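Local coordinates for beta-hexosaminidase Amuc_2018 (Akkermansia muciniphila, PDB 6JE8), which hydrolyses terminal non-reducing N-acetylhexosamine residues from N-glycans, chitobiose and related beta-linked substrates, at residues 125-130 / 187-192; 242-247 / 300-305. All coordinates share one frame; numbering follows the deposited sequence.

Contact 1 (125-130 / 187-192); sequences HLHLTD and EIDMPG
Glu-187 OE1 is gripped by two histidines that reach it from opposite faces of its carboxylate. His-125 NE2 donates at 2.7 Å to Glu-187 OE1 on the anti side, through a bent bond. His-127 ND1, 2.8 Å from the same OE1, comes from above the carboxylate plane but lies nearly straight on its own N-H (169°). Each imidazole holds its bond at the ring edge, and the trans, extended chain of Glu-187 (chi1 -178°) carries the acid between them; its other oxygen, OE2, accepts from Trp-307. The far nitrogen of the second ring, His-127 NE2, donates at 2.7 Å to the anti lone pair of Asp-130 OD2, which also meets Arg-101 and His-193. Histidine suits this place because the two nitrogens of one flat ring can each bond a carboxylate. Beneath it, the strands pair in parallel: Glu-187 N bonds Leu-126 O at 2.9 Å, and Leu-128 N bonds Glu-187 O. Water 2 donates to Thr-129 O and Glu-187 O where the strands part, while Thr-129 CG2 packs on Ile-188 CD1. Neighbouring parallel strands whose C-terminal ends deliver polar residues, here the charge-relay Asp-130, are characteristic of the TIM-barrel active site of glycosyl hydrolase family 20.

Contact 2 (242-247 / 300-305); sequences ELKDIF and NGQTPQ
With CG trans to the backbone nitrogen (chi1 -179°) and a bend at chi2 (74°), the chain of Lys-244 leaves the last turn of helix 230-246 and reaches over to the carbonyl oxygen of Asn-300, while Gln-302, extended beyond CG, reaches back toward the same helix. Lys-244 NZ donates to Asn-300 O at 3.0 Å, in the carbonyl plane, and Lys-244 CE lies 3.2 Å from that oxygen. A long flexible lysine suits this exposed place: its methylenes span the distance from helix to turn and its ammonium group meets a carbonyl at the end of helix 282-299. Deeper in, Gln-302 NE2 sits 3.7 Å from Lys-244 CB; it donates to Phe-240 O and, at 2.9 Å, to water 3, which in turn donates to Phe-247 O. Gln-302 OE1 accepts from Asn-300 ND2 at 3.1 Å, from above the carbonyl plane of the glutamine; that ND2 also bonds Asn-241 OD1. Both ends of the glutamine amide are thus engaged. A leucine in place of Gln-302 would probably leave Phe-240 O and water 3 without this donor and Asn-300 ND2 without one of its acceptors. Gly-301, with positive phi, ends helix 282-299 in a Schellman motif before strand 303-307 begins, an alpha-to-beta connection of the TIM barrel, braced here against the end of the neighbouring helix 230-246.

How the contacts relate
Contact 1 is wholly buried, between two barrel strands at the catalytic end, whereas contact 2 lies partly at the surface, away from the annotated sites, between a helix end and the turn leading into strand 303-307. Their centres are about 13 Å apart, and both reach the same curled sheet. They also touch: Ile-188 CG1 meets Leu-243 CD1 at 4.0 Å, and Leu-126 CD1 meets Phe-247 CE1 at 4.1 Å, so the apolar side of the strands in contact 1 packs on helix 230-246 and the residue that follows it. Chemistry follows place: inside, acids and imidazoles are linked by hydrogen bonds; outside, neutral amides, a lysine and backbone carbonyls tie a helix end to a turn.

Contact 1 (125-130 / 187-192)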
ATOM      1  N   HIS A 125       3.266   0.826   1.837  1.00  7.87           N
ATOM      2  CA  HIS A 125       3.492   1.925   0.912  1.00  8.63           C
ATOM      3  C   HIS A 125       3.000   3.201   1.595  1.00  9.44           C
ATOM      4  O   HIS A 125       1.911   3.214   2.160  1.00  9.05           O
ATOM      5  CB  HIS A 125       2.754   1.580  -0.395  1.00  9.83           C
ATOM      6  CG  HIS A 125       2.584   2.695  -1.385  1.00 10.57           C
ATOM      7  ND1 HIS A 125       1.730   2.564  -2.460  1.00 14.13           N
ATOM      8  CD2 HIS A 125       3.110   3.941  -1.474  1.00 11.23           C
ATOM      9  CE1 HIS A 125       1.733   3.682  -3.167  1.00 14.30           C
ATOM     10  NE2 HIS A 125       2.555   4.536  -2.588  1.00 11.21           N
ATOM     11  N   LEU A 126       3.834   4.246   1.613  1.00  7.90           N
ATOM     12  CA  LEU A 126       3.519   5.494   2.318  1.00  7.38           C
ATOM     13  C   LEU A 126       3.337   6.599   1.293  1.00 10.69           C
ATOM     14  O   LEU A 126       4.305   6.999   0.632  1.00 11.46           O
ATOM     15  CB  LEU A 126       4.627   5.889   3.287  1.00 11.01           C
ATOM     16  CG  LEU A 126       5.114   4.880   4.308  1.00 13.49           C
ATOM     17  CD1 LEU A 126       6.301   5.485   5.095  1.00 12.74           C
ATOM     18  CD2 LEU A 126       3.947   4.506   5.221  1.00 12.55           C
ATOM     19  N   HIS A 127       2.114   7.116   1.193  1.00 10.53           N
ATOM     20  CA  HIS A 127       1.803   8.255   0.332  1.00  8.56           C
ATOM     21  C   HIS A 127       2.154   9.497   1.138  1.00  9.96           C
ATOM     22  O   HIS A 127       1.345  10.015   1.902  1.00 10.85           O
ATOM     23  CB  HIS A 127       0.328   8.229  -0.068  1.00 10.86           C
ATOM     24  CG  HIS A 127      -0.023   9.185  -1.165  1.00 11.75           C
ATOM     25  ND1 HIS A 127       0.245   8.925  -2.494  1.00 12.46           N
ATOM     26  CD2 HIS A 127      -0.652  10.387  -1.134  1.00 13.85           C
ATOM     27  CE1 HIS A 127      -0.187   9.935  -3.234  1.00 15.44           C
ATOM     28  NE2 HIS A 127      -0.735  10.836  -2.434  1.00 13.65           N
ATOM     29  N   LEU A 128       3.382   9.980   0.965  1.00  9.84           N
ATOM     30  CA  LEU A 128       3.975  10.961   1.865  1.00  8.58           C
ATOM     31  C   LEU A 128       3.659  12.411   1.518  1.00 10.57           C
ATOM     32  O   LEU A 128       3.791  13.280   2.387  1.00  9.64           O
ATOM     33  CB  LEU A 128       5.498  10.796   1.876  1.00  9.61           C
ATOM     34  CG  LEU A 128       5.970   9.556   2.635  1.00 12.71           C
ATOM     35  CD1 LEU A 128       7.443   9.275   2.340  1.00 13.28           C
ATOM     36  CD2 LEU A 128       5.743   9.783   4.132  1.00 13.89           C
ATOM     37  N   THR A 129       3.319  12.709   0.269  1.00  9.74           N
ATOM     38  CA  THR A 129       3.145  14.085  -0.170  1.00  8.74           C
ATOM     39  C   THR A 129       1.930  14.186  -1.081  1.00 11.21           C
ATOM     40  O   THR A 129       1.630  13.264  -1.842  1.00 12.72           O
ATOM     41  CB  THR A 129       4.384  14.603  -0.926  1.00 13.43           C
ATOM     42  OG1 THR A 129       4.529  13.880  -2.157  1.00 13.19           O
ATOM     43  CG2 THR A 129       5.654  14.425  -0.088  1.00 11.47           C
ATOM     44  N   ASP A 130       1.236  15.317  -1.012  1.00  9.82           N
ATOM     45  CA  ASP A 130       0.102  15.569  -1.906  1.00  8.55           C
ATOM     46  C   ASP A 130      -0.314  17.022  -1.738  1.00 11.37           C
ATOM     47  O   ASP A 130       0.399  17.824  -1.125  1.00 11.05           O
ATOM     48  CB  ASP A 130      -1.078  14.628  -1.633  1.00 11.23           C
ATOM     49  CG  ASP A 130      -1.859  14.292  -2.909  1.00 15.26           C
ATOM     50  OD1 ASP A 130      -2.463  15.211  -3.519  1.00 14.91           O
ATOM     51  OD2 ASP A 130      -1.837  13.108  -3.327  1.00 16.03           O
ATOM     52  N   GLU A 187       6.304   7.128  -1.464  1.00  8.40           N
ATOM     53  CA  GLU A 187       5.770   7.745  -2.676  1.00 10.05           C
ATOM     54  C   GLU A 187       5.892   9.253  -2.552  1.00 12.59           C
ATOM     55  O   GLU A 187       5.401   9.839  -1.582  1.00 10.84           O
ATOM     56  CB  GLU A 187       4.304   7.372  -2.918  1.00 12.36           C
ATOM     57  CG  GLU A 187       3.726   7.981  -4.221  1.00 10.85           C
ATOM     58  CD  GLU A 187       2.246   7.667  -4.426  1.00 14.19           C
ATOM     59  OE1 GLU A 187       1.691   6.842  -3.668  1.00 15.56           O
ATOM     60  OE2 GLU A 187       1.626   8.255  -5.345  1.00 16.32           O
ATOM     61  N   ILE A 188       6.544   9.870  -3.531  1.00  9.88           N
ATOM     62  CA  ILE A 188       6.636  11.320  -3.652  1.00 12.13           C
ATOM     63  C   ILE A 188       6.075  11.657  -5.021  1.00 13.87           C
ATOM     64  O   ILE A 188       6.735  11.415  -6.038  1.00 13.96           O
ATOM     65  CB  ILE A 188       8.076  11.836  -3.529  1.00 15.79           C
ATOM     66  CG1 ILE A 188       8.741  11.348  -2.246  1.00 13.59           C
ATOM     67  CG2 ILE A 188       8.086  13.382  -3.605  1.00 13.75           C
ATOM     68  CD1 ILE A 188       8.032  11.822  -0.988  1.00 17.08           C
ATOM     69  N   ASP A 189       4.868  12.215  -5.061  1.00 11.03           N
ATOM     70  CA  ASP A 189       4.235  12.492  -6.342  1.00 12.53           C
ATOM     71  C   ASP A 189       4.867  13.689  -7.031  1.00 13.76           C
ATOM     72  O   ASP A 189       5.160  14.706  -6.400  1.00 14.02           O
ATOM     73  CB  ASP A 189       2.742  12.737  -6.145  1.00 11.99           C
ATOM     74  CG  ASP A 189       1.990  11.456  -5.951  1.00 18.47           C
ATOM     75  OD1 ASP A 189       2.646  10.406  -6.083  1.00 19.19           O
ATOM     76  OD2 ASP A 189       0.776  11.480  -5.685  1.00 19.16           O
ATOM     77  N   MET A 190       5.059  13.562  -8.341  1.00 12.48           N
ATOM     78  CA  MET A 190       5.619  14.635  -9.156  0.50 11.97           C
ATOM     79  C   MET A 190       5.228  14.381 -10.601  1.00 17.56           C
ATOM     80  O   MET A 190       5.043  13.223 -10.996  1.00 15.34           O
ATOM     81  CB  MET A 190       7.148  14.703  -9.008  0.50 16.05           C
ATOM     82  CG  MET A 190       7.870  13.427  -9.425  0.50 17.91           C
ATOM     83  SD  MET A 190       9.584  13.425  -8.902  0.50 17.66           S
ATOM     84  CE  MET A 190       9.402  13.184  -7.130  0.50 12.68           C
ATOM     85  N   PRO A 191       5.090  15.436 -11.423  1.00 12.89           N
ATOM     86  CA  PRO A 191       5.321  16.840 -11.076  1.00 10.27           C
ATOM     87  C   PRO A 191       4.118  17.529 -10.432  1.00 11.79           C
ATOM     88  O   PRO A 191       4.275  18.674  -9.994  1.00 12.85           O
ATOM     89  CB  PRO A 191       5.644  17.477 -12.434  1.00 11.61           C
ATOM     90  CG  PRO A 191       4.817  16.678 -13.398  1.00 14.85           C
ATOM     91  CD  PRO A 191       4.848  15.256 -12.868  1.00 15.11           C
ATOM     92  N   GLY A 192       2.969  16.847 -10.381  1.00 13.31           N
ATOM     93  CA  GLY A 192       1.746  17.376  -9.803  1.00 12.44           C
ATOM     94  C   GLY A 192       1.521  16.919  -8.373  1.00 14.77           C
ATOM     95  O   GLY A 192       2.451  16.519  -7.666  1.00 10.99           O
TER
HETATM   96  O   HOH W   1       3.412  15.396  -4.143  1.00 17.14           O
HETATM   97  O   HOH W   2       2.954  11.003  -2.456  1.00 17.29           O

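Contact 2 (242-247 / 300-305)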
ATOM      1  N   GLU A 242      17.547  11.744   0.694  1.00 12.40           N
ATOM      2  CA  GLU A 242      16.931  11.412   1.981  1.00 11.50           C
ATOM      3  C   GLU A 242      16.256  10.050   1.927  1.00 13.45           C
ATOM      4  O   GLU A 242      16.382   9.243   2.859  1.00 11.29           O
ATOM      5  CB  GLU A 242      15.922  12.477   2.405  1.00 10.77           C
ATOM      6  CG  GLU A 242      16.566  13.792   2.811  1.00 14.52           C
ATOM      7  CD  GLU A 242      17.718  13.602   3.789  1.00 16.25           C
ATOM      8  OE1 GLU A 242      17.472  13.111   4.905  1.00 17.79           O
ATOM      9  OE2 GLU A 242      18.868  13.954   3.445  1.00 15.51           O
ATOM     10  N   LEU A 243      15.543   9.768   0.831  1.00 10.51           N
ATOM     11  CA  LEU A 243      14.884   8.465   0.716  1.00  9.38           C
ATOM     12  C   LEU A 243      15.901   7.330   0.681  1.00 10.60           C
ATOM     13  O   LEU A 243      15.660   6.252   1.232  1.00 10.90           O
ATOM     14  CB  LEU A 243      14.009   8.411  -0.530  1.00 10.18           C
ATOM     15  CG  LEU A 243      12.839   9.396  -0.593  1.00  8.67           C
ATOM     16  CD1 LEU A 243      12.077   9.156  -1.907  1.00 11.23           C
ATOM     17  CD2 LEU A 243      11.925   9.259   0.621  1.00  8.62           C
ATOM     18  N   LYS A 244      17.033   7.546   0.007  1.00 10.16           N
ATOM     19  CA  LYS A 244      18.095   6.546   0.003  1.00 10.39           C
ATOM     20  C   LYS A 244      18.611   6.280   1.413  1.00 16.28           C
ATOM     21  O   LYS A 244      18.888   5.126   1.775  1.00 16.25           O
ATOM     22  CB  LYS A 244      19.230   7.021  -0.910  1.00 13.13           C
ATOM     23  CG  LYS A 244      20.402   6.056  -1.023  1.00 16.25           C
ATOM     24  CD  LYS A 244      20.071   4.863  -1.877  1.00 18.65           C
ATOM     25  CE  LYS A 244      21.348   4.057  -2.169  1.00 24.27           C
ATOM     26  NZ  LYS A 244      21.059   2.861  -3.002  1.00 35.32           N
ATOM     27  N   ASP A 245      18.761   7.337   2.218  1.00 13.19           N
ATOM     28  CA  ASP A 245      19.239   7.153   3.587  1.00 15.48           C
ATOM     29  C   ASP A 245      18.220   6.412   4.449  1.00 16.63           C
ATOM     30  O   ASP A 245      18.597   5.581   5.283  1.00 16.63           O
ATOM     31  CB  ASP A 245      19.576   8.506   4.215  1.00 18.45           C
ATOM     32  CG  ASP A 245      20.329   8.366   5.533  1.00 34.69           C
ATOM     33  OD1 ASP A 245      21.377   7.679   5.565  1.00 35.92           O
ATOM     34  OD2 ASP A 245      19.877   8.949   6.538  1.00 32.06           O
ATOM     35  N   ILE A 246      16.933   6.691   4.263  1.00 10.27           N
ATOM     36  CA  ILE A 246      15.905   6.208   5.191  1.00  9.83           C
ATOM     37  C   ILE A 246      15.350   4.844   4.785  1.00 13.21           C
ATOM     38  O   ILE A 246      15.132   3.983   5.642  1.00 12.59           O
ATOM     39  CB  ILE A 246      14.775   7.253   5.275  1.00  9.05           C
ATOM     40  CG1 ILE A 246      15.302   8.567   5.849  1.00 12.79           C
ATOM     41  CG2 ILE A 246      13.567   6.713   6.083  1.00 11.54           C
ATOM     42  CD1 ILE A 246      14.287   9.680   5.786  1.00 13.80           C
ATOM     43  N   PHE A 247      15.092   4.642   3.489  1.00 11.00           N
ATOM     44  CA  PHE A 247      14.296   3.517   3.002  1.00 11.00           C
ATOM     45  C   PHE A 247      15.180   2.546   2.225  1.00 14.09           C
ATOM     46  O   PHE A 247      15.476   2.784   1.043  1.00 13.85           O
ATOM     47  CB  PHE A 247      13.138   4.013   2.124  1.00  9.97           C
ATOM     48  CG  PHE A 247      12.147   4.883   2.862  1.00 11.33           C
ATOM     49  CD1 PHE A 247      11.212   4.314   3.721  1.00 11.96           C
ATOM     50  CD2 PHE A 247      12.154   6.262   2.709  1.00 10.63           C
ATOM     51  CE1 PHE A 247      10.298   5.112   4.419  1.00 11.17           C
ATOM     52  CE2 PHE A 247      11.251   7.067   3.397  1.00  8.41           C
ATOM     53  CZ  PHE A 247      10.313   6.489   4.259  1.00  9.12           C
ATOM     54  N   ASN A 300      21.297   7.062  -8.149  1.00 23.18           N
ATOM     55  CA  ASN A 300      21.276   6.715  -6.734  1.00 19.54           C
ATOM     56  C   ASN A 300      21.118   5.223  -6.436  1.00 21.14           C
ATOM     57  O   ASN A 300      21.071   4.852  -5.261  1.00 25.37           O
ATOM     58  CB  ASN A 300      20.141   7.462  -6.049  1.00 24.76           C
ATOM     59  CG  ASN A 300      20.631   8.531  -5.127  1.00 25.85           C
ATOM     60  OD1 ASN A 300      21.823   8.841  -5.089  1.00 29.16           O
ATOM     61  ND2 ASN A 300      19.715   9.110  -4.370  1.00 25.57           N
ATOM     62  N   GLY A 301      21.010   4.359  -7.445  1.00 15.93           N
ATOM     63  CA  GLY A 301      20.659   2.977  -7.184  1.00 18.00           C
ATOM     64  C   GLY A 301      19.216   2.757  -6.781  1.00 17.56           C
ATOM     65  O   GLY A 301      18.899   1.742  -6.162  1.00 20.97           O
ATOM     66  N   GLN A 302      18.333   3.685  -7.114  1.00 13.57           N
ATOM     67  CA  GLN A 302      16.913   3.573  -6.815  1.00 12.02           C
ATOM     68  C   GLN A 302      16.144   3.246  -8.083  1.00 14.46           C
ATOM     69  O   GLN A 302      16.638   3.444  -9.198  1.00 14.21           O
ATOM     70  CB  GLN A 302      16.387   4.873  -6.196  1.00 11.64           C
ATOM     71  CG  GLN A 302      16.889   5.103  -4.780  1.00 10.65           C
ATOM     72  CD  GLN A 302      16.811   6.568  -4.369  1.00 14.54           C
ATOM     73  OE1 GLN A 302      17.219   7.452  -5.122  1.00 13.52           O
ATOM     74  NE2 GLN A 302      16.297   6.831  -3.165  1.00 10.74           N
ATOM     75  N   THR A 303      14.926   2.730  -7.906  1.00 12.86           N
ATOM     76  CA  THR A 303      14.098   2.395  -9.056  1.00 15.39           C
ATOM     77  C   THR A 303      12.694   2.968  -8.897  1.00 14.96           C
ATOM     78  O   THR A 303      12.137   2.961  -7.789  1.00 12.88           O
ATOM     79  CB  THR A 303      14.033   0.868  -9.247  1.00 21.11           C
ATOM     80  OG1 THR A 303      13.265   0.562 -10.417  1.00 26.52           O
ATOM     81  CG2 THR A 303      13.412   0.200  -8.043  1.00 16.23           C
ATOM     82  N   PRO A 304      12.088   3.473  -9.973  1.00 15.83           N
ATOM     83  CA  PRO A 304      10.775   4.108  -9.851  1.00 13.97           C
ATOM     84  C   PRO A 304       9.618   3.126  -9.994  1.00 17.58           C
ATOM     85  O   PRO A 304       9.727   2.064 -10.609  1.00 15.36           O
ATOM     86  CB  PRO A 304      10.771   5.112 -11.011  1.00 14.19           C
ATOM     87  CG  PRO A 304      11.566   4.402 -12.075  1.00 14.94           C
ATOM     88  CD  PRO A 304      12.667   3.663 -11.320  1.00 15.66           C
ATOM     89  N   GLN A 305       8.494   3.514  -9.400  1.00 11.99           N
ATOM     90  CA  GLN A 305       7.217   2.844  -9.625  1.00 12.82           C
ATOM     91  C   GLN A 305       6.173   3.874 -10.022  1.00 14.27           C
ATOM     92  O   GLN A 305       6.306   5.061  -9.707  1.00 13.89           O
ATOM     93  CB  GLN A 305       6.735   2.108  -8.387  1.00 14.24           C
ATOM     94  CG  GLN A 305       7.546   0.896  -8.059  1.00 13.11           C
ATOM     95  CD  GLN A 305       6.906   0.122  -6.935  1.00 16.79           C
ATOM     96  OE1 GLN A 305       6.181   0.693  -6.117  1.00 17.78           O
ATOM     97  NE2 GLN A 305       7.174  -1.175  -6.879  1.00 14.78           N
TER
HETATM   98  O   HOH W   3      15.254   4.746  -1.461  1.00 14.58           O